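Magnetosome protein MamA (Magnetospirillum gryphiswaldense, PDB 3AS8) is a tetratricopeptide-repeat protein of the magnetosome that recognises copies of itself and so assembles into larger complexes, probably offering surfaces for binding other proteins. Local coordinates at residues A[79-82]-A[83-87]. Numbering follows the deposited sequence.
Sequences ATVL and GLTYV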
ATOM      1  N   ALA A  79       1.112  -6.327   6.390  1.00 20.27           N
ATOM      2  CA  ALA A  79       0.583  -5.034   6.705  1.00 19.80           C
ATOM      3  C   ALA A  79       0.674  -4.059   5.523  1.00 17.65           C
ATOM      4  O   ALA A  79      -0.268  -3.264   5.294  1.00 17.28           O
ATOM      5  CB  ALA A  79       1.322  -4.485   8.012  1.00 20.02           C
ATOM      6  N   THR A  80       1.781  -4.144   4.769  1.00 18.03           N
ATOM      7  CA  THR A  80       2.044  -3.297   3.594  1.00 17.98           C
ATOM      8  C   THR A  80       1.032  -3.580   2.505  1.00 18.48           C
ATOM      9  O   THR A  80       0.315  -2.649   2.028  1.00 16.22           O
ATOM     10  CB  THR A  80       3.478  -3.471   3.072  1.00 18.77           C
ATOM     11  OG1 THR A  80       4.386  -3.252   4.140  1.00 19.68           O
ATOM     12  CG2 THR A  80       3.815  -2.484   1.925  1.00 20.73           C
ATOM     13  N   VAL A  81       0.872  -4.859   2.140  1.00 17.93           N
ATOM     14  CA  VAL A  81      -0.110  -5.250   1.107  0.50 18.75           C
ATOM     15  C   VAL A  81      -1.504  -4.826   1.504  1.00 17.92           C
ATOM     16  O   VAL A  81      -2.252  -4.182   0.766  1.00 17.65           O
ATOM     17  CB  VAL A  81      -0.219  -6.796   0.931  0.50 20.76           C
ATOM     18  CG1 VAL A  81      -1.180  -7.091  -0.261  0.50 20.69           C
ATOM     19  CG2 VAL A  81       1.157  -7.425   0.730  0.50 21.14           C
ATOM     20  N   LEU A  82      -1.883  -5.233   2.709  1.00 17.70           N
ATOM     21  CA  LEU A  82      -3.228  -5.017   3.117  1.00 17.20           C
ATOM     22  C   LEU A  82      -3.517  -3.512   3.257  1.00 17.52           C
ATOM     23  O   LEU A  82      -4.529  -3.046   2.771  1.00 17.93           O
ATOM     24  CB  LEU A  82      -3.532  -5.719   4.400  1.00 17.41           C
ATOM     25  CG  LEU A  82      -4.909  -5.641   5.014  1.00 15.28           C
ATOM     26  CD1 LEU A  82      -5.989  -6.065   3.930  1.00 17.90           C
ATOM     27  CD2 LEU A  82      -4.961  -6.499   6.397  1.00 16.49           C
ATOM     28  N   GLY A  83      -2.612  -2.766   3.890  1.00 19.58           N
ATOM     29  CA  GLY A  83      -2.784  -1.314   4.048  1.00 18.22           C
ATOM     30  C   GLY A  83      -2.876  -0.644   2.706  1.00 19.48           C
ATOM     31  O   GLY A  83      -3.759   0.171   2.474  1.00 20.50           O
ATOM     32  N   LEU A  84      -1.968  -0.955   1.793  1.00 17.80           N
ATOM     33  CA  LEU A  84      -2.079  -0.382   0.452  1.00 18.49           C
ATOM     34  C   LEU A  84      -3.365  -0.745  -0.294  1.00 18.59           C
ATOM     35  O   LEU A  84      -3.924   0.081  -1.068  1.00 19.15           O
ATOM     36  CB  LEU A  84      -0.818  -0.726  -0.420  1.00 17.20           C
ATOM     37  CG  LEU A  84       0.465  -0.067   0.128  1.00 17.74           C
ATOM     38  CD1 LEU A  84       1.741  -0.559  -0.628  1.00 18.67           C
ATOM     39  CD2 LEU A  84       0.280   1.511   0.097  1.00 18.88           C
ATOM     40  N   THR A  85      -3.792  -1.997  -0.117  1.00 18.59           N
ATOM     41  CA  THR A  85      -4.993  -2.462  -0.776  1.00 19.27           C
ATOM     42  C   THR A  85      -6.211  -1.716  -0.239  1.00 17.92           C
ATOM     43  O   THR A  85      -7.040  -1.292  -1.033  1.00 17.61           O
ATOM     44  CB  THR A  85      -5.201  -3.979  -0.728  1.00 19.62           C
ATOM     45  OG1 THR A  85      -4.101  -4.618  -1.384  1.00 22.26           O
ATOM     46  CG2 THR A  85      -6.453  -4.355  -1.523  1.00 21.63           C
ATOM     47  N   TYR A  86      -6.293  -1.526   1.067  1.00 17.78           N
ATOM     48  CA  TYR A  86      -7.370  -0.717   1.639  1.00 18.31           C
ATOM     49  C   TYR A  86      -7.494   0.686   1.051  1.00 18.83           C
ATOM     50  O   TYR A  86      -8.631   1.171   0.707  1.00 19.85           O
ATOM     51  CB  TYR A  86      -7.229  -0.675   3.127  1.00 19.00           C
ATOM     52  CG  TYR A  86      -7.627  -1.932   3.880  1.00 19.75           C
ATOM     53  CD1 TYR A  86      -8.724  -2.738   3.500  1.00 25.04           C
ATOM     54  CD2 TYR A  86      -7.045  -2.191   5.098  1.00 24.10           C
ATOM     55  CE1 TYR A  86      -9.121  -3.856   4.320  1.00 24.66           C
ATOM     56  CE2 TYR A  86      -7.423  -3.246   5.894  1.00 23.13           C
ATOM     57  CZ  TYR A  86      -8.463  -4.065   5.521  1.00 25.90           C
ATOM     58  OH  TYR A  86      -8.766  -5.129   6.381  1.00 29.27           O
ATOM     59  N   VAL A  87      -6.349   1.375   0.867  1.00 19.68           N
ATOM     60  CA  VAL A  87      -6.416   2.711   0.278  1.00 19.29           C
ATOM     61  C   VAL A  87      -7.023   2.560  -1.124  1.00 19.59           C
ATOM     62  O   VAL A  87      -7.867   3.389  -1.563  1.00 19.99           O
ATOM     63  CB  VAL A  87      -4.994   3.386   0.170  1.00 21.16           C
ATOM     64  CG1 VAL A  87      -5.151   4.718  -0.582  1.00 19.96           C
ATOM     65  CG2 VAL A  87      -4.337   3.464   1.556  1.00 16.29           C
TER
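Leu82 lays its CD1 methyl over one face of the Tyr86 ring, one helical turn further on, in a CH-pi contact: CD1 stands 3.8 Å from the ring centroid, 20° off the ring normal, displaced toward the phenolic rim. A chi1 of -179° places Leu82 CG beside its carbonyl carbon and brings CD1 up to the ring, while the tyrosine leans back over the preceding turn; CG also meets the ring, 3.6 Å from Tyr86 CE2. A branched aliphatic chain suits this place because it can press against a flat aromatic face while its other surfaces meet neighbouring helices. The phenol pairs an apolar ring with a polar end, and its OH reaches beyond the leucine to a hydrogen bond with Glu66. Cutting Tyr86 back to an alanine is likely to strip Leu82 CD1 of its aromatic cover and deprive the Glu66 carboxylate of a hydrogen-bond partner.

Beneath the pair runs regular alpha-helical bonding, including Tyr86 N to Leu82 O at 2.9 Å and Gly83 N to Ala79 O at 2.8 Å. Val81 O is gripped twice, by Thr85 N and by Thr85 OG1, the hydroxyl approaching from above the carbonyl plane at 2.9 Å. Thr85 chi1 of -61° sets OG1 beside its own backbone N, facing the preceding turn, which satisfies the hydroxyl of this buried threonine within the helix. On another side, Thr80 CG2 and Leu84 CD1 lie alongside each other at 3.8 Å.

This is packing inside helix 76-88, near the centre of the tetratricopeptide-repeat array of antiparallel helices. Leu82 touches Leu65 and Ile69 of helix 58-71 and Leu98 of helix 92-105, and Leu84 meets helix 110-122.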